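Local coordinates for phenazine biosynthesis protein PhzF family (PDB 1S7J) that belongs to the PhzF family of phenazine biosynthesis-like proteins and is probably an isomerase, at residues E108-L113 and G232-C237. Sequence-based numbering, arbitrary orientation.
Sequences EEYYYL and GGFLTC
Y112 meets T236 through the outer end of its ring, which the methyl CG2 approaches obliquely, 3.5 Å from CE2 and 3.8 Å from OH. T236 has OG1 anti to its backbone N (chi1 -166°), which sets CG2 between N and the carbonyl carbon and presents the methyl to the tyrosines; a beta-branched residue suits a strand and here offers a small apolar group. The same CG2 lies 4.3 Å from CD2 of Y110, so one methyl meets two rings. Y110 reaches the start of the other strand: F234 CE2 sits at the edge of the tyrosine ring, near its plane, 3.8 Å from OH and 4.2 Å from CE2. The two side chains cross at about a right angle. F234 extends with CG anti to its backbone N (chi1 180°). Tyrosine fits these partly exposed places, being long enough to span strands that cross at about 60° and come no nearer than 9.0 Å between axes, while ending in a polar hydroxyl. Strands 110-116 and 234-240 belong to different lobes, and both pair antiparallel with the long strand 243-259. Their side chains meet across the gap between the lobes, as in the two-lobed fold of PhzF and diaminopimelate epimerase.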
loop_
_atom_site.group_PDB
_atom_site.type_symbol
_atom_site.label_atom_id
_atom_site.label_comp_id
_atom_site.label_asym_id
_atom_site.label_seq_id
_atom_site.Cartn_x
_atom_site.Cartn_y
_atom_site.Cartn_z
ATOM N N GLU A 108 0.226 -1.480 -19.818
ATOM C CA GLU A 108 1.560 -0.965 -20.078
ATOM C C GLU A 108 2.412 -1.400 -18.866
ATOM O O GLU A 108 2.343 -2.569 -18.466
ATOM C CB GLU A 108 1.541 0.573 -20.227
ATOM C CG GLU A 108 2.162 1.104 -21.529
ATOM C CD GLU A 108 1.262 0.925 -22.752
ATOM O OE1 GLU A 108 0.577 1.905 -23.142
ATOM O OE2 GLU A 108 1.260 -0.183 -23.334
ATOM N N GLU A 109 3.196 -0.497 -18.292
ATOM C CA GLU A 109 4.014 -0.889 -17.138
ATOM C C GLU A 109 3.334 -0.593 -15.796
ATOM O O GLU A 109 3.982 -0.578 -14.744
ATOM C CB GLU A 109 5.407 -0.225 -17.197
ATOM C CG GLU A 109 6.619 -1.173 -17.191
ATOM C CD GLU A 109 7.046 -1.668 -18.594
ATOM O OE1 GLU A 109 8.211 -1.419 -18.984
ATOM O OE2 GLU A 109 6.229 -2.312 -19.288
ATOM N N TYR A 110 2.027 -0.326 -15.831
ATOM C CA TYR A 110 1.289 -0.067 -14.614
ATOM C C TYR A 110 0.407 -1.217 -14.254
ATOM O O TYR A 110 0.005 -2.005 -15.107
ATOM C CB TYR A 110 0.473 1.202 -14.716
ATOM C CG TYR A 110 1.280 2.461 -14.629
ATOM C CD1 TYR A 110 2.047 2.897 -15.713
ATOM C CD2 TYR A 110 1.266 3.246 -13.471
ATOM C CE1 TYR A 110 2.776 4.083 -15.653
ATOM C CE2 TYR A 110 1.993 4.436 -13.397
ATOM C CZ TYR A 110 2.744 4.851 -14.491
ATOM O OH TYR A 110 3.445 6.029 -14.424
ATOM N N TYR A 111 0.175 -1.362 -12.954
ATOM C CA TYR A 111 -0.667 -2.405 -12.387
ATOM C C TYR A 111 -1.732 -1.658 -11.578
ATOM O O TYR A 111 -1.415 -0.732 -10.820
ATOM C CB TYR A 111 0.178 -3.352 -11.510
ATOM C CG TYR A 111 1.342 -3.943 -12.295
ATOM C CD1 TYR A 111 2.472 -3.167 -12.581
ATOM C CD2 TYR A 111 1.246 -5.213 -12.889
ATOM C CE1 TYR A 111 3.461 -3.618 -13.453
ATOM C CE2 TYR A 111 2.245 -5.674 -13.764
ATOM C CZ TYR A 111 3.341 -4.860 -14.046
ATOM O OH TYR A 111 4.257 -5.242 -14.975
ATOM N N TYR A 112 -2.989 -1.995 -11.824
ATOM C CA TYR A 112 -4.104 -1.331 -11.172
ATOM C C TYR A 112 -4.851 -2.117 -10.117
ATOM O O TYR A 112 -5.271 -3.252 -10.344
ATOM C CB TYR A 112 -5.075 -0.808 -12.230
ATOM C CG TYR A 112 -4.443 0.200 -13.148
ATOM C CD1 TYR A 112 -3.594 -0.206 -14.188
ATOM C CD2 TYR A 112 -4.655 1.571 -12.965
ATOM C CE1 TYR A 112 -2.967 0.733 -15.020
ATOM C CE2 TYR A 112 -4.038 2.515 -13.786
ATOM C CZ TYR A 112 -3.197 2.096 -14.808
ATOM O OH TYR A 112 -2.577 3.030 -15.600
ATOM N N LEU A 113 -4.959 -1.522 -8.943
ATOM C CA LEU A 113 -5.666 -2.115 -7.828
ATOM C C LEU A 113 -6.902 -1.280 -7.586
ATOM O O LEU A 113 -6.915 -0.076 -7.888
ATOM C CB LEU A 113 -4.793 -2.115 -6.576
ATOM C CG LEU A 113 -3.643 -3.118 -6.453
ATOM C CD1 LEU A 113 -2.700 -3.034 -7.626
ATOM C CD2 LEU A 113 -2.898 -2.816 -5.171
ATOM N N GLY A 232 9.525 7.144 -1.231
ATOM C CA GLY A 232 8.753 7.725 -2.315
ATOM C C GLY A 232 7.891 6.704 -3.023
ATOM O O GLY A 232 8.059 5.500 -2.829
ATOM N N GLY A 233 6.962 7.177 -3.848
ATOM C CA GLY A 233 6.083 6.272 -4.583
ATOM C C GLY A 233 5.027 7.018 -5.372
ATOM O O GLY A 233 4.356 7.896 -4.833
ATOM N N PHE A 234 4.910 6.711 -6.663
ATOM C CA PHE A 234 3.918 7.363 -7.511
ATOM C C PHE A 234 2.674 6.506 -7.665
ATOM O O PHE A 234 2.739 5.280 -7.642
ATOM C CB PHE A 234 4.498 7.674 -8.882
ATOM C CG PHE A 234 3.525 8.339 -9.810
ATOM C CD1 PHE A 234 3.238 9.703 -9.682
ATOM C CD2 PHE A 234 2.883 7.605 -10.808
ATOM C CE1 PHE A 234 2.320 10.326 -10.534
ATOM C CE2 PHE A 234 1.962 8.216 -11.667
ATOM C CZ PHE A 234 1.679 9.581 -11.529
ATOM N N LEU A 235 1.536 7.168 -7.825
ATOM C CA LEU A 235 0.260 6.487 -7.990
ATOM C C LEU A 235 -0.653 7.256 -8.949
ATOM O O LEU A 235 -0.813 8.474 -8.816
ATOM C CB LEU A 235 -0.466 6.359 -6.633
ATOM C CG LEU A 235 0.259 5.854 -5.372
ATOM C CD1 LEU A 235 0.698 7.032 -4.513
ATOM C CD2 LEU A 235 -0.671 4.948 -4.578
ATOM N N THR A 236 -1.182 6.571 -9.947
ATOM C CA THR A 236 -2.115 7.216 -10.865
ATOM C C THR A 236 -3.498 6.820 -10.317
ATOM O O THR A 236 -3.768 5.635 -10.077
ATOM C CB THR A 236 -1.906 6.766 -12.336
ATOM O OG1 THR A 236 -2.609 7.658 -13.211
ATOM C CG2 THR A 236 -2.371 5.334 -12.553
ATOM N N CYS A 237 -4.313 7.822 -10.022
ATOM C CA CYS A 237 -5.633 7.597 -9.435
ATOM C C CYS A 237 -6.837 7.882 -10.310
ATOM O O CYS A 237 -6.825 8.794 -11.143
ATOM C CB CYS A 237 -5.748 8.419 -8.173
ATOM S SG CYS A 237 -4.370 8.202 -7.096
#